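Local coordinates for catalase A (Saccharomyces cerevisiae, PDB 1A4E), which catalyses the heme-dependent breakdown of hydrogen peroxide into water and oxygen, probably protecting the cell from peroxide made by peroxisomal oxidases, at residues S140-P143 with H144-T148; M162-D165 with F166-T169; S364-N368 with P369-D373. All coordinates share one frame; numbering follows the deposited sequence.

Contact 1: residues S140-P143 with H144-T148; sequences SKFP and HFIHT. With HEM (protoporphyrin IX containing Fe), chain I.
With CG anti to the backbone N (chi1 -170°), F142 carries its ring from helix 141-149 onto the heme, while I146 keeps CG1 beside its own N (chi1 -66°) and sets that carbon behind the same ring. The result is an i to i+4 pair near the start of helix 141-149, which brings F142 into the heme pocket of the catalase fold. The phenyl is sandwiched: HEM C2B, in one of the pyrrole rings, lies 3.5 Å from the F142 ring plane over its centre, and I146 CG1 makes a CH-pi contact over the opposite face, 3.7 Å from the ring centroid. The bound azide also lies close to F142, and F45 of the second subunit meets its ring edge-to-face. A serine in place of F142 would probably leave this pyrrole without its aromatic cover and open a gap in front of I146 CG1.

Along the backbone of the pair, I146 N bonds to F142 O at 3.1 Å and almost straight (174°), fixing the spacing of the two side chains. F145 N makes the matching bond to K141 O at 3.0 Å. Water 1 donates to S140 O and meets the H144 ring at its edge, in plane, through a weak bond with NE2. H147 is held from outside, ND1 by T387 O of the third subunit and NE2 by E48 of the second. One face of its imidazole rests on P143 O, which accepts from H147 N at 3.1 Å and comes within 3.0 Å of H147 CG.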
# COMPACT_ATOMS: atom_id res chain seq x y z
N SER B 140 -25.59 8.74 0.40
CA SER B 140 -25.51 7.38 -0.13
C SER B 140 -25.61 7.29 -1.65
O SER B 140 -25.17 6.34 -2.29
CB SER B 140 -26.62 6.56 0.48
OG SER B 140 -27.84 7.24 0.27
N LYS B 141 -26.22 8.34 -2.20
CA LYS B 141 -26.42 8.47 -3.63
C LYS B 141 -25.10 8.80 -4.32
O LYS B 141 -24.99 8.60 -5.53
CB LYS B 141 -27.44 9.59 -3.84
CG LYS B 141 -28.61 9.38 -4.77
CD LYS B 141 -29.71 8.58 -4.14
CE LYS B 141 -30.77 9.36 -3.38
NZ LYS B 141 -31.94 9.63 -4.21
N PHE B 142 -24.07 9.29 -3.59
CA PHE B 142 -22.82 9.74 -4.20
C PHE B 142 -22.00 8.72 -4.98
O PHE B 142 -21.66 9.09 -6.10
CB PHE B 142 -21.91 10.38 -3.14
CG PHE B 142 -20.70 11.10 -3.74
CD1 PHE B 142 -20.86 12.32 -4.40
CD2 PHE B 142 -19.42 10.53 -3.62
CE1 PHE B 142 -19.75 12.97 -4.95
CE2 PHE B 142 -18.32 11.18 -4.17
CZ PHE B 142 -18.48 12.40 -4.83
N PRO B 143 -21.63 7.50 -4.52
CA PRO B 143 -20.92 6.51 -5.33
C PRO B 143 -21.65 6.19 -6.64
O PRO B 143 -21.02 6.13 -7.70
CB PRO B 143 -20.80 5.30 -4.43
CG PRO B 143 -20.76 5.91 -3.06
CD PRO B 143 -21.84 6.98 -3.17
N HIS B 144 -22.98 6.09 -6.56
CA HIS B 144 -23.85 5.80 -7.69
C HIS B 144 -23.81 6.89 -8.74
O HIS B 144 -23.67 6.61 -9.93
CB HIS B 144 -25.29 5.65 -7.24
CG HIS B 144 -25.56 4.48 -6.32
ND1 HIS B 144 -26.21 3.36 -6.61
CD2 HIS B 144 -25.17 4.41 -5.00
CE1 HIS B 144 -26.25 2.62 -5.53
NE2 HIS B 144 -25.62 3.26 -4.57
N PHE B 145 -23.91 8.14 -8.27
CA PHE B 145 -23.89 9.29 -9.15
C PHE B 145 -22.55 9.45 -9.87
O PHE B 145 -22.54 9.64 -11.08
CB PHE B 145 -24.23 10.54 -8.33
CG PHE B 145 -23.97 11.82 -9.10
CD1 PHE B 145 -24.74 12.14 -10.23
CD2 PHE B 145 -22.89 12.63 -8.74
CE1 PHE B 145 -24.41 13.26 -10.99
CE2 PHE B 145 -22.57 13.75 -9.51
CZ PHE B 145 -23.33 14.06 -10.63
N ILE B 146 -21.41 9.39 -9.16
CA ILE B 146 -20.11 9.55 -9.80
C ILE B 146 -19.83 8.41 -10.76
O ILE B 146 -19.20 8.65 -11.80
CB ILE B 146 -19.01 9.66 -8.69
CG1 ILE B 146 -19.23 10.95 -7.92
CG2 ILE B 146 -17.60 9.68 -9.29
CD1 ILE B 146 -19.07 12.26 -8.74
N HIS B 147 -20.31 7.19 -10.48
CA HIS B 147 -20.17 6.08 -11.41
C HIS B 147 -20.84 6.39 -12.74
O HIS B 147 -20.27 6.12 -13.80
CB HIS B 147 -20.78 4.81 -10.83
CG HIS B 147 -20.01 4.18 -9.67
ND1 HIS B 147 -20.41 3.27 -8.79
CD2 HIS B 147 -18.72 4.51 -9.34
CE1 HIS B 147 -19.44 3.03 -7.95
NE2 HIS B 147 -18.43 3.79 -8.29
N THR B 148 -22.04 7.01 -12.71
CA THR B 148 -22.76 7.35 -13.93
C THR B 148 -22.16 8.54 -14.68
O THR B 148 -22.38 8.68 -15.88
CB THR B 148 -24.26 7.65 -13.64
OG1 THR B 148 -24.35 8.77 -12.78
CG2 THR B 148 -24.92 6.45 -13.00
CHA HEM I . -13.03 15.81 -4.02
CHB HEM I . -16.12 12.94 -1.73
CHC HEM I . -19.60 16.14 -2.45
CHD HEM I . -16.28 19.36 -3.77
C1A HEM I . -13.62 14.67 -3.48
C2A HEM I . -12.87 13.50 -3.06
C3A HEM I . -13.72 12.73 -2.34
C4A HEM I . -14.99 13.41 -2.34
CMA HEM I . -13.41 11.44 -1.60
CAA HEM I . -11.40 13.23 -3.32
CBA HEM I . -10.62 13.53 -2.06
CGA HEM I . -9.13 13.29 -2.16
O1A HEM I . -8.69 12.23 -2.61
O2A HEM I . -8.40 14.18 -1.76
C1B HEM I . -17.34 13.58 -1.70
C2B HEM I . -18.54 13.00 -1.15
C3B HEM I . -19.57 13.86 -1.44
C4B HEM I . -18.95 14.97 -2.15
CMB HEM I . -18.56 11.66 -0.41
CAB HEM I . -20.94 13.77 -1.17
CBB HEM I . -21.62 12.84 -0.25
C1C HEM I . -19.00 17.32 -2.85
C2C HEM I . -19.66 18.60 -2.84
C3C HEM I . -18.71 19.54 -3.15
C4C HEM I . -17.47 18.80 -3.36
CMC HEM I . -21.13 18.82 -2.49
CAC HEM I . -18.85 20.91 -3.20
CBC HEM I . -19.27 21.71 -2.08
C1D HEM I . -15.10 18.67 -3.97
C2D HEM I . -13.87 19.26 -4.43
C3D HEM I . -12.97 18.25 -4.53
C4D HEM I . -13.64 17.05 -4.12
CMD HEM I . -13.61 20.73 -4.73
CAD HEM I . -11.55 18.36 -5.03
CBD HEM I . -10.52 18.66 -3.96
CGD HEM I . -9.15 18.81 -4.58
O1D HEM I . -8.96 19.68 -5.41
O2D HEM I . -8.25 18.04 -4.25
NA HEM I . -14.91 14.62 -3.00
NB HEM I . -17.59 14.79 -2.30
NC HEM I . -17.65 17.45 -3.12
ND HEM I . -14.95 17.31 -3.77
FE HEM I . -16.28 16.03 -3.09
O HOH W 1 -24.67 3.49 -1.40

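Contact 2: residues M162-D165 with F166-T169; sequences MFWD and FLTT
W164 O is gripped twice by T168: the hydroxyl OG1 donates to it at 2.8 Å and the backbone N at 2.9 Å, the two reaching the carbonyl from opposite faces of its plane. T168 can do this because OG1 sits between its own backbone N and carbonyl carbon (chi1 62°), which turns the hydroxyl back along the helix toward W164. The same theme recurs one residue on, where T169 OG1 donates to D165 O at 2.7 Å. The accompanying backbone bond from T169 N to D165 O is weak and strongly bent, so there the hydroxyl makes the shorter bond; N391 of the third subunit also bonds to the same OG1. Earlier in the helix F166 N donates to M162 O at 3.1 Å, whereas the bond from L167 N to F163 O is long and weak.

On the apolar side, L167 CD1 wedges against two aromatic rings at once. It lies 3.6 Å from F163 CE1 and 4.0 Å from W164 CE3, approaching both obliquely. The two rings also meet each other, F163 CD1 lying over one face of the W164 indole toward its rim. Around them stand helices 445-457 and 462-473 of the C-terminal region, where H456 takes the bond from W164 NE1, and helix 176-182. The D165 carboxylate ties the same helix 462-473 to a neighbouring subunit: OD1 forms a salt bridge with R467, while Y388 and N391 of the third subunit add hydrogen bonds.

Hydroxyls of threonine folded back onto the carbonyl four residues earlier are a recurring feature of helices; here T168 does so at the end of helix 160-168 and T169 just beyond it, the second bond carrying the i to i-4 pattern into the exit from the helix.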
# COMPACT_ATOMS: atom_id res chain seq x y z
N MET B 162 -26.42 5.96 -18.84
CA MET B 162 -26.18 5.95 -17.40
C MET B 162 -26.44 7.33 -16.81
O MET B 162 -27.12 7.46 -15.79
CB MET B 162 -24.74 5.68 -16.98
CG MET B 162 -23.95 4.49 -17.42
SD MET B 162 -22.37 4.54 -16.53
CE MET B 162 -21.40 5.75 -17.40
N PHE B 163 -25.87 8.33 -17.48
CA PHE B 163 -25.93 9.72 -17.06
C PHE B 163 -27.36 10.15 -16.84
O PHE B 163 -27.73 10.53 -15.73
CB PHE B 163 -25.24 10.55 -18.15
CG PHE B 163 -25.06 12.04 -17.89
CD1 PHE B 163 -26.14 12.93 -17.89
CD2 PHE B 163 -23.76 12.53 -17.69
CE1 PHE B 163 -25.93 14.29 -17.69
CE2 PHE B 163 -23.56 13.90 -17.49
CZ PHE B 163 -24.64 14.78 -17.49
N TRP B 164 -28.19 10.06 -17.88
CA TRP B 164 -29.57 10.49 -17.76
C TRP B 164 -30.49 9.51 -17.05
O TRP B 164 -31.49 9.96 -16.48
CB TRP B 164 -30.11 10.80 -19.14
CG TRP B 164 -29.52 12.10 -19.66
CD1 TRP B 164 -28.67 12.10 -20.74
CD2 TRP B 164 -29.73 13.36 -19.15
NE1 TRP B 164 -28.35 13.35 -20.92
CE2 TRP B 164 -28.94 14.13 -20.01
CE3 TRP B 164 -30.45 13.98 -18.13
CZ2 TRP B 164 -28.86 15.52 -19.86
CZ3 TRP B 164 -30.36 15.36 -17.97
CH2 TRP B 164 -29.57 16.12 -18.83
N ASP B 165 -30.17 8.21 -17.00
CA ASP B 165 -31.00 7.26 -16.27
C ASP B 165 -30.95 7.55 -14.77
O ASP B 165 -32.00 7.49 -14.12
CB ASP B 165 -30.54 5.82 -16.47
CG ASP B 165 -31.52 4.77 -15.99
OD1 ASP B 165 -32.71 5.02 -16.02
OD2 ASP B 165 -31.10 3.68 -15.60
N PHE B 166 -29.78 7.89 -14.22
CA PHE B 166 -29.70 8.21 -12.81
C PHE B 166 -30.46 9.50 -12.52
O PHE B 166 -31.27 9.55 -11.60
CB PHE B 166 -28.23 8.38 -12.38
CG PHE B 166 -28.10 8.73 -10.91
CD1 PHE B 166 -28.11 7.72 -9.95
CD2 PHE B 166 -28.01 10.08 -10.51
CE1 PHE B 166 -28.04 8.05 -8.59
CE2 PHE B 166 -27.95 10.40 -9.16
CZ PHE B 166 -27.96 9.39 -8.20
N LEU B 167 -30.22 10.55 -13.32
CA LEU B 167 -30.84 11.85 -13.09
C LEU B 167 -32.35 11.91 -13.26
O LEU B 167 -33.01 12.63 -12.52
CB LEU B 167 -30.17 12.87 -14.01
CG LEU B 167 -28.68 13.11 -13.75
CD1 LEU B 167 -28.12 14.03 -14.83
CD2 LEU B 167 -28.49 13.71 -12.37
N THR B 168 -32.91 11.15 -14.19
CA THR B 168 -34.35 11.14 -14.41
C THR B 168 -35.11 10.17 -13.50
O THR B 168 -36.34 10.16 -13.53
CB THR B 168 -34.68 10.80 -15.89
OG1 THR B 168 -34.18 9.48 -16.17
CG2 THR B 168 -34.09 11.84 -16.83
N THR B 169 -34.42 9.33 -12.70
CA THR B 169 -35.08 8.43 -11.74
C THR B 169 -35.82 9.32 -10.75
O THR B 169 -35.20 10.26 -10.24
CB THR B 169 -34.05 7.56 -11.00
OG1 THR B 169 -33.44 6.79 -12.00
CG2 THR B 169 -34.61 6.61 -9.96

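Contact 3: residues S364-N368 with P369-D373; sequences SKFFN and PAIRD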
# COMPACT_ATOMS: atom_id res chain seq x y z
N SER B 364 0.53 26.42 12.85
CA SER B 364 0.01 25.83 14.08
C SER B 364 0.37 24.36 14.03
O SER B 364 -0.44 23.50 13.64
CB SER B 364 -1.50 25.99 14.15
OG SER B 364 -2.10 25.35 15.27
N LYS B 365 1.61 24.07 14.44
CA LYS B 365 2.16 22.72 14.39
C LYS B 365 1.38 21.59 15.04
O LYS B 365 0.78 21.72 16.10
CB LYS B 365 3.55 22.73 14.99
CG LYS B 365 4.65 23.07 14.00
CD LYS B 365 5.90 23.13 14.86
CE LYS B 365 7.19 22.89 14.07
NZ LYS B 365 8.33 23.05 14.95
N PHE B 366 1.38 20.48 14.30
CA PHE B 366 0.78 19.25 14.78
C PHE B 366 1.53 18.72 15.99
O PHE B 366 2.74 18.50 15.96
CB PHE B 366 0.78 18.25 13.61
CG PHE B 366 0.72 16.77 13.98
CD1 PHE B 366 -0.31 16.25 14.77
CD2 PHE B 366 1.74 15.92 13.52
CE1 PHE B 366 -0.33 14.90 15.10
CE2 PHE B 366 1.72 14.57 13.85
CZ PHE B 366 0.69 14.06 14.64
N PHE B 367 0.81 18.53 17.09
CA PHE B 367 1.36 17.92 18.27
C PHE B 367 0.26 17.16 18.96
O PHE B 367 -0.72 17.72 19.44
CB PHE B 367 1.94 18.96 19.25
CG PHE B 367 2.38 18.32 20.57
CD1 PHE B 367 3.26 17.22 20.57
CD2 PHE B 367 1.87 18.80 21.77
CE1 PHE B 367 3.61 16.61 21.78
CE2 PHE B 367 2.22 18.19 22.98
CZ PHE B 367 3.09 17.09 22.98
N ASN B 368 0.43 15.85 19.00
CA ASN B 368 -0.52 15.01 19.71
C ASN B 368 0.25 13.77 20.14
O ASN B 368 0.76 13.03 19.30
CB ASN B 368 -1.68 14.64 18.79
CG ASN B 368 -2.82 14.02 19.57
OD1 ASN B 368 -2.63 13.09 20.36
ND2 ASN B 368 -4.03 14.53 19.38
N PRO B 369 0.33 13.50 21.45
CA PRO B 369 1.07 12.38 22.03
C PRO B 369 0.66 11.00 21.54
O PRO B 369 1.48 10.11 21.43
CB PRO B 369 0.87 12.51 23.52
CG PRO B 369 0.63 13.98 23.67
CD PRO B 369 -0.29 14.29 22.51
N ALA B 370 -0.63 10.85 21.21
CA ALA B 370 -1.17 9.57 20.81
C ALA B 370 -1.31 9.33 19.32
O ALA B 370 -1.73 8.25 18.91
CB ALA B 370 -2.53 9.40 21.47
N ILE B 371 -1.01 10.33 18.46
CA ILE B 371 -1.03 10.11 17.01
C ILE B 371 0.44 9.91 16.64
O ILE B 371 1.21 10.85 16.46
CB ILE B 371 -1.66 11.36 16.32
CG1 ILE B 371 -3.13 11.48 16.73
CG2 ILE B 371 -1.54 11.23 14.80
CD1 ILE B 371 -3.88 12.70 16.15
N ARG B 372 0.83 8.62 16.61
CA ARG B 372 2.22 8.21 16.40
C ARG B 372 2.38 7.10 15.38
O ARG B 372 1.42 6.44 14.96
CB ARG B 372 2.85 7.72 17.70
CG ARG B 372 2.72 8.62 18.92
CD ARG B 372 3.48 9.92 18.76
NE ARG B 372 4.89 9.79 19.10
CZ ARG B 372 5.33 9.92 20.36
NH1 ARG B 372 4.52 10.16 21.38
NH2 ARG B 372 6.64 9.86 20.59
N ASP B 373 3.65 6.90 15.00
CA ASP B 373 4.11 5.83 14.12
C ASP B 373 3.50 5.83 12.72
O ASP B 373 3.23 6.91 12.19
CB ASP B 373 3.86 4.47 14.83
CG ASP B 373 4.50 4.27 16.21
OD1 ASP B 373 5.29 5.10 16.66
OD2 ASP B 373 4.19 3.27 16.84
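N368, P369 and I371 carry most of this contact, a type I beta turn from N368 to I371 in the long loop between helix 332-348 and strand 411-418. N368 governs it with its side chain. The chi1 of N368 (-168°) puts CG opposite its own N and brings OD1 to the turn, where it accepts from A370 N at 3.1 Å, in its carbonyl plane and on a lone pair. This is an Asx turn nested inside the beta turn, whose own closing bond, I371 N to N368 O at 3.3 Å, is weak. The other end of the amide leaves the turn: ND2 donates to T9 O of the fourth subunit.

P369 occupies the second position of the turn, where its ring-fixed phi suits the type I backbone. The side chains of P369 and F367 cross at about a right angle, with P369 CD over one face of the F367 phenyl and CG 4.0 Å from CZ. P369 O is taken by R372 NH1 at 3.0 Å, on a lone pair in the carbonyl plane. That bond is nearly straight (163°) and lies close to the guanidinium plane, while NH2 of the same arginine reaches E385 O.

I371 closes the apolar side. Its CD1 crosses the N368 amide obliquely, 3.7 Å from ND2, and its CG2 comes to 3.6 Å from F366 CZ. CB of the isoleucine stands at the edge of the F366 ring, in plane.

In this loop, outside any helix or strand, side chains thus supply part of the backbone's bonding: the amide oxygen of N368 reinforces a turn whose backbone bond alone is weak, and an arginine secures its P369 carbonyl.

How the contacts relate
All three contacts are buried, but by different means. Contacts 1 and 2 lie on consecutive helices, 141-149 and 160-168, which pack together through K141 and F145 on F166 and through M162 CE against the carbonyl oxygens of H147 and T148. Contact 1 turns its aromatic face to the heme, contact 2 to the C-terminal helices. The centre of contact 3 lies about 35 Å from that of contact 1 and about 45 Å from that of contact 2, in an irregular loop covered largely by the fourth subunit. Helical backbone bonds run through the first two, joined in contact 2 by threonine hydroxyls; in the third, an amide and a guanidinium group do the bracing. Across the tetramer, A370 of contact 3 packs on H144 of another subunit.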